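Local coordinates for E3 ubiquitin-protein ligase HERC2 (Homo sapiens, PDB 4L1M) that is an E3 ubiquitin ligase, probably attaching ubiquitin to target proteins, whose first RCC1-like domain forms a seven-bladed beta-propeller, at residues K99-L112 and V155-A167. Sequence-based numbering, arbitrary orientation.
With SO4 (sulfate ion), chain G.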
# COMPACT_ATOMS: atom_id res chain seq x y z
N LYS A 99 -1.13 -2.30 -13.17
CA LYS A 99 -1.10 -2.09 -11.72
C LYS A 99 -2.07 -3.00 -11.02
O LYS A 99 -3.10 -3.38 -11.59
CB LYS A 99 -1.39 -0.63 -11.34
CG LYS A 99 -0.25 0.31 -11.67
CD LYS A 99 -0.29 1.58 -10.87
CE LYS A 99 0.68 2.60 -11.48
NZ LYS A 99 0.57 3.91 -10.79
N ILE A 100 -1.72 -3.35 -9.79
CA ILE A 100 -2.59 -4.09 -8.92
C ILE A 100 -2.60 -3.43 -7.56
O ILE A 100 -1.71 -2.71 -7.19
CB ILE A 100 -2.13 -5.56 -8.77
CG1 ILE A 100 -0.63 -5.63 -8.44
CG2 ILE A 100 -2.47 -6.33 -10.01
CD1 ILE A 100 -0.09 -7.04 -8.24
N ALA A 101 -3.63 -3.72 -6.78
CA ALA A 101 -3.71 -3.19 -5.44
C ALA A 101 -4.53 -4.10 -4.56
O ALA A 101 -5.40 -4.84 -5.01
CB ALA A 101 -4.31 -1.80 -5.46
N ALA A 102 -4.24 -3.99 -3.27
CA ALA A 102 -4.91 -4.70 -2.24
C ALA A 102 -4.34 -4.14 -0.96
O ALA A 102 -3.35 -3.47 -1.01
CB ALA A 102 -4.65 -6.19 -2.33
N HIS A 103 -4.95 -4.44 0.17
CA HIS A 103 -4.51 -3.89 1.44
C HIS A 103 -4.21 -5.03 2.37
O HIS A 103 -4.91 -6.03 2.36
CB HIS A 103 -5.64 -3.05 2.03
CG HIS A 103 -5.24 -2.32 3.26
ND1 HIS A 103 -5.35 -2.87 4.51
CD2 HIS A 103 -4.71 -1.09 3.43
CE1 HIS A 103 -4.89 -2.02 5.40
NE2 HIS A 103 -4.52 -0.93 4.77
N SER A 104 -3.20 -4.88 3.22
CA SER A 104 -2.71 -6.03 4.00
C SER A 104 -3.72 -6.58 5.06
O SER A 104 -3.55 -7.70 5.56
CB SER A 104 -1.35 -5.70 4.60
OG SER A 104 -1.50 -4.89 5.70
N ASP A 105 -4.74 -5.80 5.40
CA ASP A 105 -5.83 -6.23 6.29
C ASP A 105 -7.13 -6.41 5.49
O ASP A 105 -8.22 -6.43 6.08
CB ASP A 105 -6.05 -5.22 7.44
CG ASP A 105 -4.75 -4.93 8.26
OD1 ASP A 105 -4.01 -5.90 8.60
OD2 ASP A 105 -4.45 -3.73 8.58
N GLY A 106 -7.03 -6.55 4.17
CA GLY A 106 -8.20 -6.57 3.27
C GLY A 106 -8.46 -7.87 2.52
O GLY A 106 -7.64 -8.79 2.53
N HIS A 107 -9.62 -7.92 1.87
CA HIS A 107 -10.14 -9.10 1.17
C HIS A 107 -10.74 -8.70 -0.19
O HIS A 107 -11.71 -9.31 -0.65
CB HIS A 107 -11.26 -9.80 2.02
CG HIS A 107 -10.79 -10.21 3.38
ND1 HIS A 107 -10.37 -11.50 3.67
CD2 HIS A 107 -10.60 -9.49 4.51
CE1 HIS A 107 -9.97 -11.56 4.92
NE2 HIS A 107 -10.09 -10.35 5.46
N HIS A 108 -10.22 -7.64 -0.78
CA HIS A 108 -10.64 -7.27 -2.11
C HIS A 108 -9.46 -6.73 -2.88
O HIS A 108 -8.48 -6.34 -2.28
CB HIS A 108 -11.83 -6.32 -2.10
CG HIS A 108 -11.49 -4.90 -1.77
ND1 HIS A 108 -11.03 -4.52 -0.53
CD2 HIS A 108 -11.62 -3.76 -2.49
CE1 HIS A 108 -10.87 -3.21 -0.51
NE2 HIS A 108 -11.22 -2.73 -1.69
N TYR A 109 -9.58 -6.74 -4.20
CA TYR A 109 -8.46 -6.48 -5.08
C TYR A 109 -8.90 -5.52 -6.15
O TYR A 109 -10.07 -5.54 -6.56
CB TYR A 109 -8.00 -7.81 -5.69
CG TYR A 109 -7.96 -8.90 -4.66
CD1 TYR A 109 -6.84 -9.11 -3.87
CD2 TYR A 109 -9.08 -9.67 -4.41
CE1 TYR A 109 -6.81 -10.08 -2.90
CE2 TYR A 109 -9.08 -10.64 -3.44
CZ TYR A 109 -7.94 -10.85 -2.68
OH TYR A 109 -7.97 -11.84 -1.69
N LEU A 110 -7.97 -4.68 -6.61
CA LEU A 110 -8.13 -3.90 -7.82
C LEU A 110 -7.01 -4.19 -8.83
O LEU A 110 -5.87 -4.47 -8.44
CB LEU A 110 -8.06 -2.42 -7.50
CG LEU A 110 -9.08 -1.88 -6.54
CD1 LEU A 110 -8.86 -0.38 -6.40
CD2 LEU A 110 -10.49 -2.14 -7.01
N ALA A 111 -7.34 -4.09 -10.10
CA ALA A 111 -6.37 -4.22 -11.15
C ALA A 111 -6.63 -3.16 -12.21
O ALA A 111 -7.78 -2.88 -12.53
CB ALA A 111 -6.44 -5.60 -11.75
N LEU A 112 -5.55 -2.61 -12.77
CA LEU A 112 -5.63 -1.51 -13.73
C LEU A 112 -4.97 -1.90 -15.04
O LEU A 112 -3.82 -2.29 -15.06
CB LEU A 112 -4.92 -0.27 -13.17
CG LEU A 112 -4.79 0.94 -14.12
CD1 LEU A 112 -6.16 1.39 -14.61
CD2 LEU A 112 -4.11 2.10 -13.45
N VAL A 155 -7.87 6.52 -15.45
CA VAL A 155 -7.28 6.19 -14.15
C VAL A 155 -5.82 5.81 -14.35
O VAL A 155 -5.50 5.03 -15.24
CB VAL A 155 -8.02 5.00 -13.51
CG1 VAL A 155 -7.30 4.52 -12.26
CG2 VAL A 155 -9.45 5.40 -13.19
N VAL A 156 -4.94 6.32 -13.50
CA VAL A 156 -3.53 5.96 -13.52
C VAL A 156 -2.99 5.40 -12.22
O VAL A 156 -1.90 4.89 -12.20
CB VAL A 156 -2.65 7.15 -13.94
CG1 VAL A 156 -2.99 7.58 -15.36
CG2 VAL A 156 -2.80 8.33 -12.96
N HIS A 157 -3.71 5.53 -11.11
CA HIS A 157 -3.31 4.92 -9.86
C HIS A 157 -4.51 4.27 -9.17
O HIS A 157 -5.63 4.70 -9.33
CB HIS A 157 -2.67 5.95 -8.95
CG HIS A 157 -1.82 5.34 -7.89
ND1 HIS A 157 -2.27 5.03 -6.62
CD2 HIS A 157 -0.54 4.92 -7.95
CE1 HIS A 157 -1.28 4.47 -5.94
NE2 HIS A 157 -0.22 4.39 -6.73
N ILE A 158 -4.26 3.19 -8.43
CA ILE A 158 -5.30 2.51 -7.67
C ILE A 158 -4.83 2.14 -6.25
O ILE A 158 -3.62 1.96 -6.00
CB ILE A 158 -5.78 1.22 -8.36
CG1 ILE A 158 -4.60 0.37 -8.81
CG2 ILE A 158 -6.66 1.57 -9.54
CD1 ILE A 158 -4.97 -1.05 -9.20
N ALA A 159 -5.77 2.07 -5.32
CA ALA A 159 -5.42 1.80 -3.95
C ALA A 159 -6.59 1.15 -3.26
O ALA A 159 -7.72 1.41 -3.61
CB ALA A 159 -5.04 3.09 -3.26
N CYS A 160 -6.29 0.34 -2.25
CA CYS A 160 -7.30 -0.26 -1.41
C CYS A 160 -7.06 0.05 0.06
O CYS A 160 -5.92 0.12 0.54
CB CYS A 160 -7.26 -1.77 -1.56
SG CYS A 160 -7.75 -2.36 -3.18
N GLY A 161 -8.17 0.19 0.78
CA GLY A 161 -8.18 0.12 2.23
C GLY A 161 -8.69 -1.23 2.64
O GLY A 161 -8.89 -2.11 1.80
N SER A 162 -8.89 -1.43 3.94
CA SER A 162 -9.45 -2.70 4.42
C SER A 162 -10.89 -2.85 3.96
O SER A 162 -11.31 -3.95 3.64
CB SER A 162 -9.37 -2.81 5.94
OG SER A 162 -10.05 -1.74 6.55
N THR A 163 -11.62 -1.74 3.90
CA THR A 163 -13.02 -1.78 3.51
C THR A 163 -13.45 -0.75 2.46
O THR A 163 -14.64 -0.52 2.27
CB THR A 163 -13.92 -1.58 4.76
OG1 THR A 163 -13.65 -0.29 5.32
CG2 THR A 163 -13.66 -2.67 5.79
N TYR A 164 -12.48 -0.12 1.81
CA TYR A 164 -12.78 0.89 0.80
C TYR A 164 -11.72 0.90 -0.27
O TYR A 164 -10.82 0.07 -0.25
CB TYR A 164 -12.99 2.26 1.43
CG TYR A 164 -11.82 2.90 2.13
CD1 TYR A 164 -11.22 2.31 3.24
CD2 TYR A 164 -11.37 4.15 1.74
CE1 TYR A 164 -10.15 2.94 3.90
CE2 TYR A 164 -10.32 4.77 2.39
CZ TYR A 164 -9.71 4.17 3.47
OH TYR A 164 -8.66 4.82 4.10
N SER A 165 -11.87 1.82 -1.24
CA SER A 165 -11.05 1.83 -2.43
C SER A 165 -10.84 3.27 -2.91
O SER A 165 -11.62 4.18 -2.58
CB SER A 165 -11.75 1.01 -3.53
OG SER A 165 -11.97 -0.33 -3.13
N ALA A 166 -9.78 3.49 -3.69
CA ALA A 166 -9.59 4.78 -4.32
C ALA A 166 -8.94 4.65 -5.69
O ALA A 166 -8.38 3.59 -6.05
CB ALA A 166 -8.77 5.70 -3.43
N ALA A 167 -9.02 5.73 -6.47
CA ALA A 167 -8.31 5.80 -7.71
C ALA A 167 -8.05 7.23 -8.12
O ALA A 167 -8.79 8.13 -7.77
CB ALA A 167 -9.10 5.07 -8.79
S SO4 G . -9.56 -14.02 0.84
O1 SO4 G . -9.00 -15.28 0.30
O2 SO4 G . -10.46 -14.35 1.98
O3 SO4 G . -8.44 -13.15 1.30
O4 SO4 G . -10.30 -13.28 -0.22
O HOH W 1 -3.46 -0.28 -2.16
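I158, C160, A101, L110 and L112 form most of the apolar part of the contact. I158 CD1 packs on the face of the opposing sheet, over the hydrogen-bonded backbone of I100-A101 and L110-L112. It lies 3.6 Å from L110 O and close to the CB atoms of A101, L110 and L112. The I158 chi1 of 48° sets CG1 between the backbone N and the carbonyl carbon, and extended chi2 carries CD1 toward that sheet. SG of C160 packs 3.6 Å from L110 CG and sits over one face of the H108 ring. L112 CD1 meets V155 CG1 (4.1 Å), while CD2 lies mainly against backbone, 3.7 Å from V155 O.

The segments belong to adjacent four-stranded blades of the RCC1-type beta-propeller. Each supplies the innermost strand of its blade and the next one. The two sheets pack face to face. Strand 155-160 runs nearly parallel to 99-101 (17°, axes 6.3 Å apart) and opposite in direction to 108-112.

Polar bonds join the blades at several points. At the outer end, K99 stretches across to the next blade. Its NZ donates to V156 O (3.0 Å) in the carbonyl plane and lies 3.2 Å from H157 CD2. V156 and H157 form a classic beta bulge. Nearer the loops, H108 NE2 donates to S165 OG at 2.9 Å, with the hydroxyl in the ring plane, and weakly to Y164 O. At a similar level, a water accepts from C160 N and donates weakly to A102 O.

At the loops, S162 N lies over one face of the H103 ring. D105 N donates to H103 ND1 from 31° out of the ring plane, which at most limits ring rotation. The D105 carboxylate bonds to S320 and S214.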